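Local coordinates for protein 3'-5'-exonuclease (Saccharomyces cerevisiae, PDB 3E2V) that probably cuts double-stranded DNA as an endonuclease and degrades it from the 3' end as a metal-dependent exonuclease of the TatD family, at residues 39-44 and 76-81; 215-220 and 242-247. One frame throughout, in Å; residues are numbered along the deposited sequence.

Contact 1 of 2, residues 39-44 and 76-81; sequences DYVKLL and KDLSPL
Leu44 reaches from its helix into the bend formed by Ser79, Pro80 and Leu81, and its two methyls meet different neighbours. CG stands anti to the carbonyl carbon (chi1 -66°); of the two methyls it carries, CD1 comes up against the hydroxyl of Ser79, 3.5 Å from OG, while CD2 meets CD2 of Leu81 at 4.0 Å, the two leucine side chains crossing obliquely. Lower on the same side chain, CB of Leu44 lies 4.0 Å from CD of the Pro80 ring. No hydrogen bond joins the segments. From across the contact, the carbonyl O of Leu44 is approached by carbon: CD1 of Leu81 is 3.2 Å away. In the TIM-barrel fold of the TatD hydrolases, this is where helix 40-49, just before strand 52-57, packs on the loop that carries the chain from helix 62-75 into strand 82-87; Leu81 also touches Val52 and Ala55 of strand 52-57. The Ser79 hydroxyl is anti to its backbone N (chi1 174°) and bonds at 2.7 Å to the carbonyl O of Leu81, in the carbonyl plane and on a lone pair, which ties the bend together. Farther out, CG2 of Val41 approaches CB of Leu78 at 4.2 Å.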
ATOM      1  N   ASP A  39     -15.583   5.231 -13.302  1.00 16.00           N
ATOM      2  CA  ASP A  39     -16.104   6.397 -12.574  1.00 16.77           C
ATOM      3  C   ASP A  39     -15.082   6.914 -11.574  1.00 17.00           C
ATOM      4  O   ASP A  39     -15.467   7.474 -10.551  1.00 17.15           O
ATOM      5  CB  ASP A  39     -17.414   6.031 -11.865  1.00 16.91           C
ATOM      6  CG  ASP A  39     -17.222   4.994 -10.758  1.00 17.97           C
ATOM      7  OD1 ASP A  39     -16.392   4.059 -10.896  1.00 15.94           O
ATOM      8  OD2 ASP A  39     -17.930   5.100  -9.725  1.00 16.79           O
ATOM      9  N   TYR A  40     -13.792   6.741 -11.854  1.00 17.30           N
ATOM     10  CA  TYR A  40     -12.787   7.109 -10.851  1.00 17.38           C
ATOM     11  C   TYR A  40     -12.676   8.609 -10.603  1.00 18.56           C
ATOM     12  O   TYR A  40     -12.300   9.020  -9.519  1.00 17.89           O
ATOM     13  CB  TYR A  40     -11.428   6.443 -11.112  1.00 18.25           C
ATOM     14  CG  TYR A  40     -10.895   6.628 -12.514  1.00 17.46           C
ATOM     15  CD1 TYR A  40     -10.241   7.805 -12.885  1.00 18.86           C
ATOM     16  CD2 TYR A  40     -11.031   5.628 -13.464  1.00 16.76           C
ATOM     17  CE1 TYR A  40      -9.746   7.979 -14.174  1.00 19.10           C
ATOM     18  CE2 TYR A  40     -10.526   5.785 -14.752  1.00 18.18           C
ATOM     19  CZ  TYR A  40      -9.895   6.961 -15.101  1.00 18.55           C
ATOM     20  OH  TYR A  40      -9.408   7.113 -16.381  1.00 19.71           O
ATOM     21  N   VAL A  41     -13.037   9.443 -11.571  1.00 17.62           N
ATOM     22  CA  VAL A  41     -13.031  10.885 -11.305  1.00 19.03           C
ATOM     23  C   VAL A  41     -14.127  11.240 -10.280  1.00 18.65           C
ATOM     24  O   VAL A  41     -13.848  11.934  -9.300  1.00 18.14           O
ATOM     25  CB  VAL A  41     -13.054  11.750 -12.604  1.00 19.74           C
ATOM     26  CG1 VAL A  41     -13.271  13.210 -12.271  1.00 20.03           C
ATOM     27  CG2 VAL A  41     -11.742  11.582 -13.359  1.00 20.83           C
ATOM     28  N   LYS A  42     -15.336  10.707 -10.451  1.00 18.24           N
ATOM     29  CA  LYS A  42     -16.400  10.896  -9.443  1.00 17.78           C
ATOM     30  C   LYS A  42     -16.037  10.283  -8.083  1.00 16.81           C
ATOM     31  O   LYS A  42     -16.360  10.844  -7.023  1.00 17.05           O
ATOM     32  CB  LYS A  42     -17.749  10.352  -9.932  1.00 17.94           C
ATOM     33  CG  LYS A  42     -18.414  11.293 -10.920  1.00 20.48           C
ATOM     34  CD  LYS A  42     -19.632  10.645 -11.539  1.00 23.35           C
ATOM     35  CE  LYS A  42     -20.165  11.464 -12.707  1.00 27.63           C
ATOM     36  NZ  LYS A  42     -21.198  12.425 -12.259  1.00 30.08           N
ATOM     37  N   LEU A  43     -15.348   9.150  -8.124  1.00 16.98           N
ATOM     38  CA  LEU A  43     -14.814   8.543  -6.930  1.00 15.87           C
ATOM     39  C   LEU A  43     -13.907   9.523  -6.182  1.00 15.46           C
ATOM     40  O   LEU A  43     -13.976   9.637  -4.950  1.00 14.91           O
ATOM     41  CB  LEU A  43     -14.022   7.288  -7.297  1.00 16.18           C
ATOM     42  CG  LEU A  43     -13.364   6.563  -6.136  1.00 17.21           C
ATOM     43  CD1 LEU A  43     -13.726   5.100  -6.144  1.00 21.71           C
ATOM     44  CD2 LEU A  43     -11.865   6.804  -6.132  1.00 23.23           C
ATOM     45  N   LEU A  44     -13.044  10.211  -6.921  1.00 15.56           N
ATOM     46  CA  LEU A  44     -12.130  11.163  -6.301  1.00 15.85           C
ATOM     47  C   LEU A  44     -12.880  12.376  -5.768  1.00 16.17           C
ATOM     48  O   LEU A  44     -12.513  12.900  -4.716  1.00 16.39           O
ATOM     49  CB  LEU A  44     -11.003  11.540  -7.271  1.00 15.71           C
ATOM     50  CG  LEU A  44     -10.053  10.377  -7.620  1.00 16.76           C
ATOM     51  CD1 LEU A  44      -9.200  10.689  -8.854  1.00 19.83           C
ATOM     52  CD2 LEU A  44      -9.156   9.956  -6.438  1.00 17.31           C
ATOM     53  N   LYS A  76      -4.258  14.223 -13.445  1.00 21.68           N
ATOM     54  CA  LYS A  76      -3.607  15.318 -12.690  1.00 23.50           C
ATOM     55  C   LYS A  76      -4.382  16.632 -12.717  1.00 23.33           C
ATOM     56  O   LYS A  76      -4.321  17.435 -11.768  1.00 23.42           O
ATOM     57  CB  LYS A  76      -2.154  15.536 -13.143  1.00 24.03           C
ATOM     58  CG  LYS A  76      -1.990  16.230 -14.495  1.00 25.76           C
ATOM     59  CD  LYS A  76      -0.541  16.195 -14.985  1.00 27.22           C
ATOM     60  CE  LYS A  76      -0.366  17.122 -16.189  1.00 32.22           C
ATOM     61  NZ  LYS A  76       0.644  16.612 -17.161  1.00 35.17           N
ATOM     62  N   ASP A  77      -5.103  16.859 -13.813  1.00 22.45           N
ATOM     63  CA  ASP A  77      -5.883  18.075 -13.971  1.00 22.16           C
ATOM     64  C   ASP A  77      -7.368  17.846 -13.734  1.00 21.74           C
ATOM     65  O   ASP A  77      -8.171  18.767 -13.918  1.00 21.97           O
ATOM     66  CB  ASP A  77      -5.648  18.680 -15.360  1.00 22.65           C
ATOM     67  CG  ASP A  77      -4.212  19.152 -15.556  1.00 24.72           C
ATOM     68  OD1 ASP A  77      -3.681  19.903 -14.693  1.00 25.82           O
ATOM     69  OD2 ASP A  77      -3.603  18.772 -16.568  1.00 25.95           O
ATOM     70  N   LEU A  78      -7.732  16.633 -13.319  1.00 20.74           N
ATOM     71  CA  LEU A  78      -9.134  16.292 -13.052  1.00 20.28           C
ATOM     72  C   LEU A  78      -9.420  15.891 -11.608  1.00 20.36           C
ATOM     73  O   LEU A  78     -10.564  15.948 -11.161  1.00 21.87           O
ATOM     74  CB  LEU A  78      -9.626  15.184 -13.996  1.00 19.88           C
ATOM     75  CG  LEU A  78      -9.602  15.487 -15.494  1.00 19.37           C
ATOM     76  CD1 LEU A  78      -9.719  14.216 -16.298  1.00 19.88           C
ATOM     77  CD2 LEU A  78     -10.700  16.479 -15.875  1.00 20.43           C
ATOM     78  N   SER A  79      -8.375  15.485 -10.887  1.00 19.58           N
ATOM     79  CA  SER A  79      -8.519  14.959  -9.532  1.00 18.99           C
ATOM     80  C   SER A  79      -8.463  16.076  -8.502  1.00 18.56           C
ATOM     81  O   SER A  79      -7.496  16.832  -8.469  1.00 18.45           O
ATOM     82  CB  SER A  79      -7.401  13.963  -9.233  1.00 19.55           C
ATOM     83  OG  SER A  79      -7.466  13.547  -7.869  1.00 18.87           O
ATOM     84  N   PRO A  80      -9.499  16.172  -7.648  1.00 18.58           N
ATOM     85  CA  PRO A  80      -9.408  17.106  -6.529  1.00 18.86           C
ATOM     86  C   PRO A  80      -8.527  16.585  -5.379  1.00 19.63           C
ATOM     87  O   PRO A  80      -8.287  17.320  -4.418  1.00 21.65           O
ATOM     88  CB  PRO A  80     -10.868  17.250  -6.089  1.00 19.10           C
ATOM     89  CG  PRO A  80     -11.494  15.964  -6.445  1.00 19.24           C
ATOM     90  CD  PRO A  80     -10.796  15.469  -7.682  1.00 18.12           C
ATOM     91  N   LEU A  81      -8.078  15.329  -5.465  1.00 18.94           N
ATOM     92  CA  LEU A  81      -7.057  14.802  -4.545  1.00 19.20           C
ATOM     93  C   LEU A  81      -5.690  14.926  -5.178  1.00 18.46           C
ATOM     94  O   LEU A  81      -5.545  14.757  -6.395  1.00 18.00           O
ATOM     95  CB  LEU A  81      -7.286  13.318  -4.235  1.00 19.50           C
ATOM     96  CG  LEU A  81      -8.200  12.925  -3.078  1.00 19.78           C
ATOM     97  CD1 LEU A  81      -9.636  13.362  -3.291  1.00 22.77           C
ATOM     98  CD2 LEU A  81      -8.133  11.421  -2.879  1.00 20.51           C
TER

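Contact 2 of 2, residues 215-220 and 242-247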
ATOM      1  N   GLU A 215      16.106  -6.739   8.858  1.00 14.42           N
ATOM      2  CA  GLU A 215      17.114  -6.482   9.892  1.00 14.75           C
ATOM      3  C   GLU A 215      18.506  -6.351   9.292  1.00 14.39           C
ATOM      4  O   GLU A 215      19.315  -5.531   9.779  1.00 14.38           O
ATOM      5  CB  GLU A 215      17.091  -7.567  10.964  1.00 15.96           C
ATOM      6  CG  GLU A 215      17.959  -7.259  12.169  1.00 18.13           C
ATOM      7  CD  GLU A 215      19.376  -7.808  12.032  1.00 23.66           C
ATOM      8  OE1 GLU A 215      19.681  -8.489  11.025  1.00 22.73           O
ATOM      9  OE2 GLU A 215      20.192  -7.560  12.951  1.00 26.56           O
ATOM     10  N   ARG A 216      18.795  -7.143   8.252  1.00 14.39           N
ATOM     11  CA  ARG A 216      20.108  -7.037   7.604  1.00 15.04           C
ATOM     12  C   ARG A 216      20.336  -5.662   6.978  1.00 14.53           C
ATOM     13  O   ARG A 216      21.453  -5.141   6.994  1.00 15.03           O
ATOM     14  CB  ARG A 216      20.321  -8.145   6.573  1.00 16.21           C
ATOM     15  CG  ARG A 216      20.476  -9.498   7.228  1.00 19.06           C
ATOM     16  CD  ARG A 216      21.125 -10.508   6.291  1.00 24.87           C
ATOM     17  NE  ARG A 216      20.469 -10.564   4.990  1.00 29.96           N
ATOM     18  CZ  ARG A 216      19.427 -11.345   4.697  1.00 32.55           C
ATOM     19  NH1 ARG A 216      18.913 -12.178   5.601  1.00 35.82           N
ATOM     20  NH2 ARG A 216      18.902 -11.300   3.491  1.00 32.63           N
ATOM     21  N   PHE A 217      19.276  -5.060   6.432  1.00 13.80           N
ATOM     22  CA  PHE A 217      19.372  -3.715   5.886  1.00 13.13           C
ATOM     23  C   PHE A 217      19.348  -2.630   6.977  1.00 12.71           C
ATOM     24  O   PHE A 217      19.927  -1.565   6.801  1.00 13.22           O
ATOM     25  CB  PHE A 217      18.216  -3.480   4.911  1.00 13.91           C
ATOM     26  CG  PHE A 217      18.361  -4.217   3.601  1.00 12.52           C
ATOM     27  CD1 PHE A 217      18.924  -3.582   2.482  1.00 12.77           C
ATOM     28  CD2 PHE A 217      17.963  -5.550   3.481  1.00 12.63           C
ATOM     29  CE1 PHE A 217      19.070  -4.270   1.269  1.00 13.09           C
ATOM     30  CE2 PHE A 217      18.088  -6.232   2.261  1.00 13.77           C
ATOM     31  CZ  PHE A 217      18.653  -5.597   1.163  1.00 13.31           C
ATOM     32  N   VAL A 218      18.655  -2.893   8.086  1.00 12.56           N
ATOM     33  CA  VAL A 218      18.628  -1.937   9.198  1.00 13.64           C
ATOM     34  C   VAL A 218      20.024  -1.798   9.825  1.00 13.71           C
ATOM     35  O   VAL A 218      20.488  -0.672  10.080  1.00 14.19           O
ATOM     36  CB  VAL A 218      17.566  -2.346  10.270  1.00 13.64           C
ATOM     37  CG1 VAL A 218      17.771  -1.560  11.579  1.00 13.74           C
ATOM     38  CG2 VAL A 218      16.149  -2.128   9.721  1.00 15.41           C
ATOM     39  N   VAL A 219      20.697  -2.936  10.030  1.00 13.93           N
ATOM     40  CA  VAL A 219      22.051  -2.955  10.622  1.00 14.97           C
ATOM     41  C   VAL A 219      23.128  -2.703   9.584  1.00 14.88           C
ATOM     42  O   VAL A 219      24.123  -2.037   9.880  1.00 14.84           O
ATOM     43  CB  VAL A 219      22.325  -4.276  11.355  1.00 15.86           C
ATOM     44  CG1 VAL A 219      23.776  -4.310  11.886  1.00 17.46           C
ATOM     45  CG2 VAL A 219      21.315  -4.426  12.490  1.00 17.54           C
ATOM     46  N   GLY A 220      22.908  -3.201   8.369  1.00 14.61           N
ATOM     47  CA  GLY A 220      23.883  -3.113   7.275  1.00 14.30           C
ATOM     48  C   GLY A 220      24.521  -4.460   6.967  1.00 14.79           C
ATOM     49  O   GLY A 220      24.780  -5.255   7.871  1.00 15.54           O
ATOM     50  N   TYR A 242      25.152  -2.433   1.931  1.00 15.14           N
ATOM     51  CA  TYR A 242      23.751  -2.004   1.918  1.00 14.86           C
ATOM     52  C   TYR A 242      23.284  -1.703   3.339  1.00 14.07           C
ATOM     53  O   TYR A 242      23.326  -2.582   4.199  1.00 15.41           O
ATOM     54  CB  TYR A 242      22.872  -3.104   1.340  1.00 14.87           C
ATOM     55  CG  TYR A 242      23.054  -3.286  -0.150  1.00 15.08           C
ATOM     56  CD1 TYR A 242      22.367  -2.475  -1.047  1.00 14.02           C
ATOM     57  CD2 TYR A 242      23.929  -4.246  -0.654  1.00 16.14           C
ATOM     58  CE1 TYR A 242      22.526  -2.615  -2.413  1.00 15.01           C
ATOM     59  CE2 TYR A 242      24.099  -4.398  -2.021  1.00 16.20           C
ATOM     60  CZ  TYR A 242      23.389  -3.580  -2.892  1.00 14.67           C
ATOM     61  OH  TYR A 242      23.538  -3.721  -4.250  1.00 16.87           O
ATOM     62  N   LYS A 243      22.808  -0.479   3.569  1.00 13.86           N
ATOM     63  CA  LYS A 243      22.204  -0.124   4.854  1.00 13.80           C
ATOM     64  C   LYS A 243      21.164   0.961   4.644  1.00 13.99           C
ATOM     65  O   LYS A 243      21.439   1.943   3.962  1.00 14.38           O
ATOM     66  CB  LYS A 243      23.271   0.364   5.873  1.00 13.85           C
ATOM     67  CG  LYS A 243      22.711   0.584   7.265  1.00 13.46           C
ATOM     68  CD  LYS A 243      23.764   1.117   8.231  1.00 13.54           C
ATOM     69  CE  LYS A 243      23.158   1.197   9.633  1.00 13.06           C
ATOM     70  NZ  LYS A 243      24.092   1.863  10.608  1.00 13.80           N
ATOM     71  N   PHE A 244      19.984   0.806   5.242  1.00 13.50           N
ATOM     72  CA  PHE A 244      18.994   1.869   5.147  1.00 13.68           C
ATOM     73  C   PHE A 244      19.516   3.176   5.746  1.00 13.74           C
ATOM     74  O   PHE A 244      20.154   3.198   6.807  1.00 14.73           O
ATOM     75  CB  PHE A 244      17.715   1.514   5.892  1.00 13.50           C
ATOM     76  CG  PHE A 244      16.926   0.367   5.316  1.00 13.44           C
ATOM     77  CD1 PHE A 244      16.883   0.086   3.943  1.00 13.15           C
ATOM     78  CD2 PHE A 244      16.139  -0.385   6.169  1.00 13.02           C
ATOM     79  CE1 PHE A 244      16.097  -0.987   3.449  1.00 12.90           C
ATOM     80  CE2 PHE A 244      15.350  -1.444   5.682  1.00 12.87           C
ATOM     81  CZ  PHE A 244      15.322  -1.734   4.317  1.00 13.33           C
ATOM     82  N   HIS A 245      19.207   4.277   5.067  1.00 15.35           N
ATOM     83  CA  HIS A 245      19.435   5.592   5.635  1.00 16.08           C
ATOM     84  C   HIS A 245      18.768   5.699   7.012  1.00 17.10           C
ATOM     85  O   HIS A 245      17.672   5.167   7.197  1.00 15.90           O
ATOM     86  CB  HIS A 245      18.837   6.641   4.699  1.00 17.24           C
ATOM     87  CG  HIS A 245      19.245   8.042   5.030  1.00 18.49           C
ATOM     88  ND1 HIS A 245      18.623   8.785   6.007  1.00 19.74           N
ATOM     89  CD2 HIS A 245      20.209   8.841   4.507  1.00 23.60           C
ATOM     90  CE1 HIS A 245      19.193   9.976   6.086  1.00 22.31           C
ATOM     91  NE2 HIS A 245      20.156  10.035   5.186  1.00 23.56           N
ATOM     92  N   PRO A 246      19.406   6.373   7.992  1.00 17.00           N
ATOM     93  CA  PRO A 246      18.812   6.386   9.325  1.00 18.45           C
ATOM     94  C   PRO A 246      17.451   7.084   9.388  1.00 18.64           C
ATOM     95  O   PRO A 246      16.716   6.862  10.349  1.00 20.32           O
ATOM     96  CB  PRO A 246      19.860   7.134  10.175  1.00 18.02           C
ATOM     97  CG  PRO A 246      20.618   7.945   9.206  1.00 18.61           C
ATOM     98  CD  PRO A 246      20.688   7.111   7.958  1.00 17.87           C
ATOM     99  N   ASP A 247      17.124   7.895   8.383  1.00 19.17           N
ATOM    100  CA  ASP A 247      15.812   8.551   8.327  1.00 19.52           C
ATOM    101  C   ASP A 247      14.810   7.904   7.361  1.00 18.85           C
ATOM    102  O   ASP A 247      13.692   8.395   7.214  1.00 19.02           O
ATOM    103  CB  ASP A 247      15.956  10.045   8.023  1.00 20.99           C
ATOM    104  CG  ASP A 247      16.807  10.781   9.062  1.00 23.11           C
ATOM    105  OD1 ASP A 247      16.681  10.497  10.273  1.00 26.06           O
ATOM    106  OD2 ASP A 247      17.588  11.670   8.651  1.00 28.39           O
TER
HETATM  107  O   HOH W   1      19.546   1.731   9.109  1.00 16.20           O
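Phe217 sets its CB over the centre of the Phe244 ring, 3.5 Å from the centroid and 14° off the ring normal, a CH-pi contact. The two rings are nearly parallel, with planes at 23°, but offset so much that there is little ring-on-ring stacking. The Phe217 side chain also runs beside that of Tyr242, both pointing the same way, with CE1 of Phe217 4.0 Å from CB of Tyr242. Val218 brings CG2 to 4.0 Å from CD2 of Phe244. An alanine in place of Phe244 would probably leave CB of Phe217 and CG2 of Val218 facing a gap. Lys243 has CG anti to its backbone N (chi1 -173°) and runs extended past the helix end, its CE 3.3 Å from the carbonyl O of Val218. Gly220, the first residue beyond the helix, has positive phi, and a side chain here would be jammed against the preceding carbonyl. The backbone N of Phe244 bonds to Phe217 O at 2.8 Å, and a water donates to both Val218 O and Phe244 O. Helix 207-219 thus spends carbonyl oxygens of its last turn on the loop before strand 250-252, so directional polar bonds would probably fix the register in which the aromatic groups pack.

In the fold
Both contacts show one principle of the barrel, a helix of the outer layer packing on a loop that leads into a strand of the parallel sheet, and both are partly buried, joining buried residues to exposed ones. They share no element and lie on opposite sides of the chain's centre, their own centres about 37 Å apart, both away from the magnesium site. Contact 1 uses the first turn of its helix and is largely aliphatic, with its hydrogen bond confined to the loop. Contact 2 uses the last turn, where carbonyl oxygens are available, and adds a direct backbone bond, a water bridge and aromatic rings. It also buries more surface, 372 against 271 Å².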